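Local coordinates for lipoprotein (Burkholderia cenocepacia, PDB 4QHQ) that binds methionine and, as an NlpA-family lipoprotein, probably delivers it to an ABC transporter for uptake, at residues A[40-45]-A[62-67]. Residues are numbered along the deposited sequence; the frame is centred on the assembly and turned at random.
Sequences QPNAAL and DSQVKQ
Asn42 and Gln64 join two helices, 41-47 and 58-68, through their side-chain amides, in a lobe of the periplasmic-binding-protein fold, where helices pack on a mixed sheet. Helix 41-47 leads into strand 52-57, which in turn runs into helix 58-68, so the pair links the helices at either end of one strand. Gln64 reaches across from a backbone 7.9 Å away, CA to CA of Asn42, a span that suits a long, flexible amide. Gln64 CB lies 3.8 Å from Asn42 ND2, and Gln64 CG comes closer, 3.5 Å from that nitrogen. A bend at chi2 (-104°) then turns CD so that OE1 meets Asn42. There Gln64 OE1 accepts a hydrogen bond from Asn42 ND2 at 3.0 Å, nearly straight at 160°; the oxygen lies close to the amide plane of Asn42, whereas the donor is tilted 25° from the carbonyl plane of Gln64. A water that accepts from Asn42 N is also within hydrogen-bonding reach of Gln64 OE1, and a second, which accepts from Ala43 N, makes at most a weak bond to it. A short amide suits position 42, which is buried and needs both a donor and an acceptor: OD1 accepts from Asn53, while ND2 also donates to Gln56, a residue of the methionine pocket. Together these bonds fix the rotation of the Asn42 amide. Beside the bond between the two amides, Asn42 CB lies 3.4 Å from Gln64 OE1.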
ATOM      1  N   GLN A  40      -4.950 -11.454   4.013  1.00 14.90           N
ATOM      2  CA  GLN A  40      -5.124 -12.781   3.420  1.00 15.82           C
ATOM      3  C   GLN A  40      -4.595 -13.087   2.018  1.00 18.02           C
ATOM      4  O   GLN A  40      -4.367 -14.260   1.737  1.00 15.36           O
ATOM      5  CB  GLN A  40      -6.588 -13.259   3.512  1.00 22.00           C
ATOM      6  CG  GLN A  40      -7.104 -13.472   4.939  1.00 25.25           C
ATOM      7  CD  GLN A  40      -6.267 -14.468   5.737  1.00 36.75           C
ATOM      8  OE1 GLN A  40      -5.720 -15.425   5.186  1.00 43.16           O
ATOM      9  NE2 GLN A  40      -6.166 -14.244   7.042  1.00 42.58           N
ATOM     10  N   PRO A  41      -4.438 -12.082   1.127  1.00 13.84           N
ATOM     11  CA  PRO A  41      -4.124 -12.511  -0.250  1.00 10.55           C
ATOM     12  C   PRO A  41      -2.851 -13.327  -0.444  1.00 12.94           C
ATOM     13  O   PRO A  41      -2.861 -14.204  -1.326  1.00 11.91           O
ATOM     14  CB  PRO A  41      -4.017 -11.192  -1.016  1.00 15.07           C
ATOM     15  CG  PRO A  41      -4.893 -10.255  -0.258  1.00 15.75           C
ATOM     16  CD  PRO A  41      -4.702 -10.629   1.190  1.00 15.33           C
ATOM     17  N   ASN A  42      -1.799 -13.112   0.338  1.00 12.10           N
ATOM     18  CA  ASN A  42      -0.610 -13.950   0.159  1.00 12.24           C
ATOM     19  C   ASN A  42      -0.826 -15.388   0.616  1.00 11.68           C
ATOM     20  O   ASN A  42      -0.361 -16.314  -0.041  1.00 12.21           O
ATOM     21  CB  ASN A  42       0.621 -13.353   0.839  1.00 10.41           C
ATOM     22  CG  ASN A  42       1.203 -12.175   0.074  1.00 11.34           C
ATOM     23  OD1 ASN A  42       1.122 -12.089  -1.145  1.00 11.17           O
ATOM     24  ND2 ASN A  42       1.803 -11.255   0.804  1.00 11.33           N
ATOM     25  N   ALA A  43      -1.531 -15.579   1.725  1.00 13.13           N
ATOM     26  CA  ALA A  43      -1.857 -16.911   2.204  1.00 17.37           C
ATOM     27  C   ALA A  43      -2.716 -17.649   1.168  1.00 15.49           C
ATOM     28  O   ALA A  43      -2.552 -18.855   0.928  1.00 17.90           O
ATOM     29  CB  ALA A  43      -2.582 -16.815   3.558  1.00 17.60           C
ATOM     30  N   ALA A  44      -3.611 -16.900   0.532  1.00 14.29           N
ATOM     31  CA  ALA A  44      -4.523 -17.463  -0.454  1.00 19.30           C
ATOM     32  C   ALA A  44      -3.775 -17.824  -1.733  1.00 14.93           C
ATOM     33  O   ALA A  44      -4.098 -18.811  -2.385  1.00 16.06           O
ATOM     34  CB  ALA A  44      -5.650 -16.485  -0.744  1.00 15.30           C
ATOM     35  N   LEU A  45      -2.765 -17.042  -2.080  1.00 12.38           N
ATOM     36  CA  LEU A  45      -1.889 -17.364  -3.196  1.00 15.43           C
ATOM     37  C   LEU A  45      -1.009 -18.582  -2.895  1.00 15.09           C
ATOM     38  O   LEU A  45      -0.849 -19.482  -3.722  1.00 16.76           O
ATOM     39  CB  LEU A  45      -1.012 -16.158  -3.526  1.00 13.30           C
ATOM     40  CG  LEU A  45       0.034 -16.354  -4.629  1.00 11.75           C
ATOM     41  CD1 LEU A  45      -0.606 -16.833  -5.934  1.00 15.95           C
ATOM     42  CD2 LEU A  45       0.817 -15.050  -4.836  1.00 12.91           C
ATOM     43  N   ASP A  62       8.244  -8.820   1.426  1.00 10.87           N
ATOM     44  CA  ASP A  62       9.437  -9.274   2.150  1.00 12.57           C
ATOM     45  C   ASP A  62       9.119  -9.601   3.611  1.00 14.59           C
ATOM     46  O   ASP A  62       9.599 -10.604   4.155  1.00 14.80           O
ATOM     47  CB  ASP A  62      10.541  -8.209   2.109  1.00 17.81           C
ATOM     48  CG  ASP A  62      11.212  -8.109   0.750  1.00 18.93           C
ATOM     49  OD1 ASP A  62      10.988  -8.999  -0.099  1.00 19.72           O
ATOM     50  OD2 ASP A  62      11.965  -7.134   0.538  1.00 25.47           O
ATOM     51  N   SER A  63       8.316  -8.747   4.238  1.00 12.46           N
ATOM     52  CA  SER A  63       7.890  -8.962   5.617  1.00 13.03           C
ATOM     53  C   SER A  63       7.078 -10.248   5.723  1.00 12.23           C
ATOM     54  O   SER A  63       7.283 -11.050   6.629  1.00 14.25           O
ATOM     55  CB  SER A  63       7.053  -7.774   6.087  1.00 15.85           C
ATOM     56  OG  SER A  63       6.532  -8.001   7.384  1.00 17.54           O
ATOM     57  N   GLN A  64       6.162 -10.438   4.784  1.00 13.19           N
ATOM     58  CA  GLN A  64       5.342 -11.649   4.764  1.00 12.47           C
ATOM     59  C   GLN A  64       6.174 -12.922   4.551  1.00 12.78           C
ATOM     60  O   GLN A  64       5.913 -13.966   5.158  1.00 14.92           O
ATOM     61  CB  GLN A  64       4.277 -11.539   3.680  1.00 13.54           C
ATOM     62  CG  GLN A  64       3.298 -10.401   3.894  1.00 19.05           C
ATOM     63  CD  GLN A  64       1.961 -10.898   4.394  1.00 18.34           C
ATOM     64  OE1 GLN A  64       1.260 -11.643   3.695  1.00 15.26           O
ATOM     65  NE2 GLN A  64       1.595 -10.496   5.607  1.00 20.11           N
ATOM     66  N   VAL A  65       7.178 -12.835   3.687  1.00 13.82           N
ATOM     67  CA  VAL A  65       8.080 -13.953   3.460  1.00 16.14           C
ATOM     68  C   VAL A  65       8.873 -14.251   4.737  1.00 17.59           C
ATOM     69  O   VAL A  65       9.073 -15.412   5.097  1.00 18.23           O
ATOM     70  CB  VAL A  65       9.013 -13.675   2.253  1.00 16.02           C
ATOM     71  CG1 VAL A  65      10.153 -14.681   2.202  1.00 18.59           C
ATOM     72  CG2 VAL A  65       8.205 -13.666   0.959  1.00 16.62           C
ATOM     73  N   LYS A  66       9.288 -13.209   5.448  1.00 15.45           N
ATOM     74  CA  LYS A  66      10.047 -13.407   6.681  1.00 18.75           C
ATOM     75  C   LYS A  66       9.192 -14.083   7.746  1.00 16.56           C
ATOM     76  O   LYS A  66       9.679 -14.878   8.546  1.00 18.65           O
ATOM     77  CB  LYS A  66      10.572 -12.071   7.206  1.00 19.51           C
ATOM     78  CG  LYS A  66      11.351 -12.184   8.511  1.00 26.16           C
ATOM     79  CD  LYS A  66      11.690 -10.814   9.080  1.00 35.06           C
ATOM     80  CE  LYS A  66      12.795 -10.133   8.289  1.00 41.87           C
ATOM     81  NZ  LYS A  66      14.096 -10.840   8.450  1.00 49.05           N
ATOM     82  N   GLN A  67       7.904 -13.770   7.744  1.00 15.57           N
ATOM     83  CA  GLN A  67       6.986 -14.313   8.736  1.00 17.93           C
ATOM     84  C   GLN A  67       6.490 -15.724   8.423  1.00 17.21           C
ATOM     85  O   GLN A  67       6.316 -16.534   9.322  1.00 19.00           O
ATOM     86  CB  GLN A  67       5.778 -13.380   8.883  1.00 17.51           C
ATOM     87  CG  GLN A  67       6.096 -12.017   9.475  1.00 20.48           C
ATOM     88  CD  GLN A  67       4.931 -11.057   9.334  1.00 31.05           C
ATOM     89  OE1 GLN A  67       3.934 -11.369   8.677  1.00 35.18           O
ATOM     90  NE2 GLN A  67       5.047  -9.887   9.950  1.00 39.00           N
TER
HETATM   91  O   HOH W   1      -1.385 -11.110   2.497  1.00 13.98           O
HETATM   92  O   HOH W   2      -1.462 -13.676   3.841  1.00 24.19           O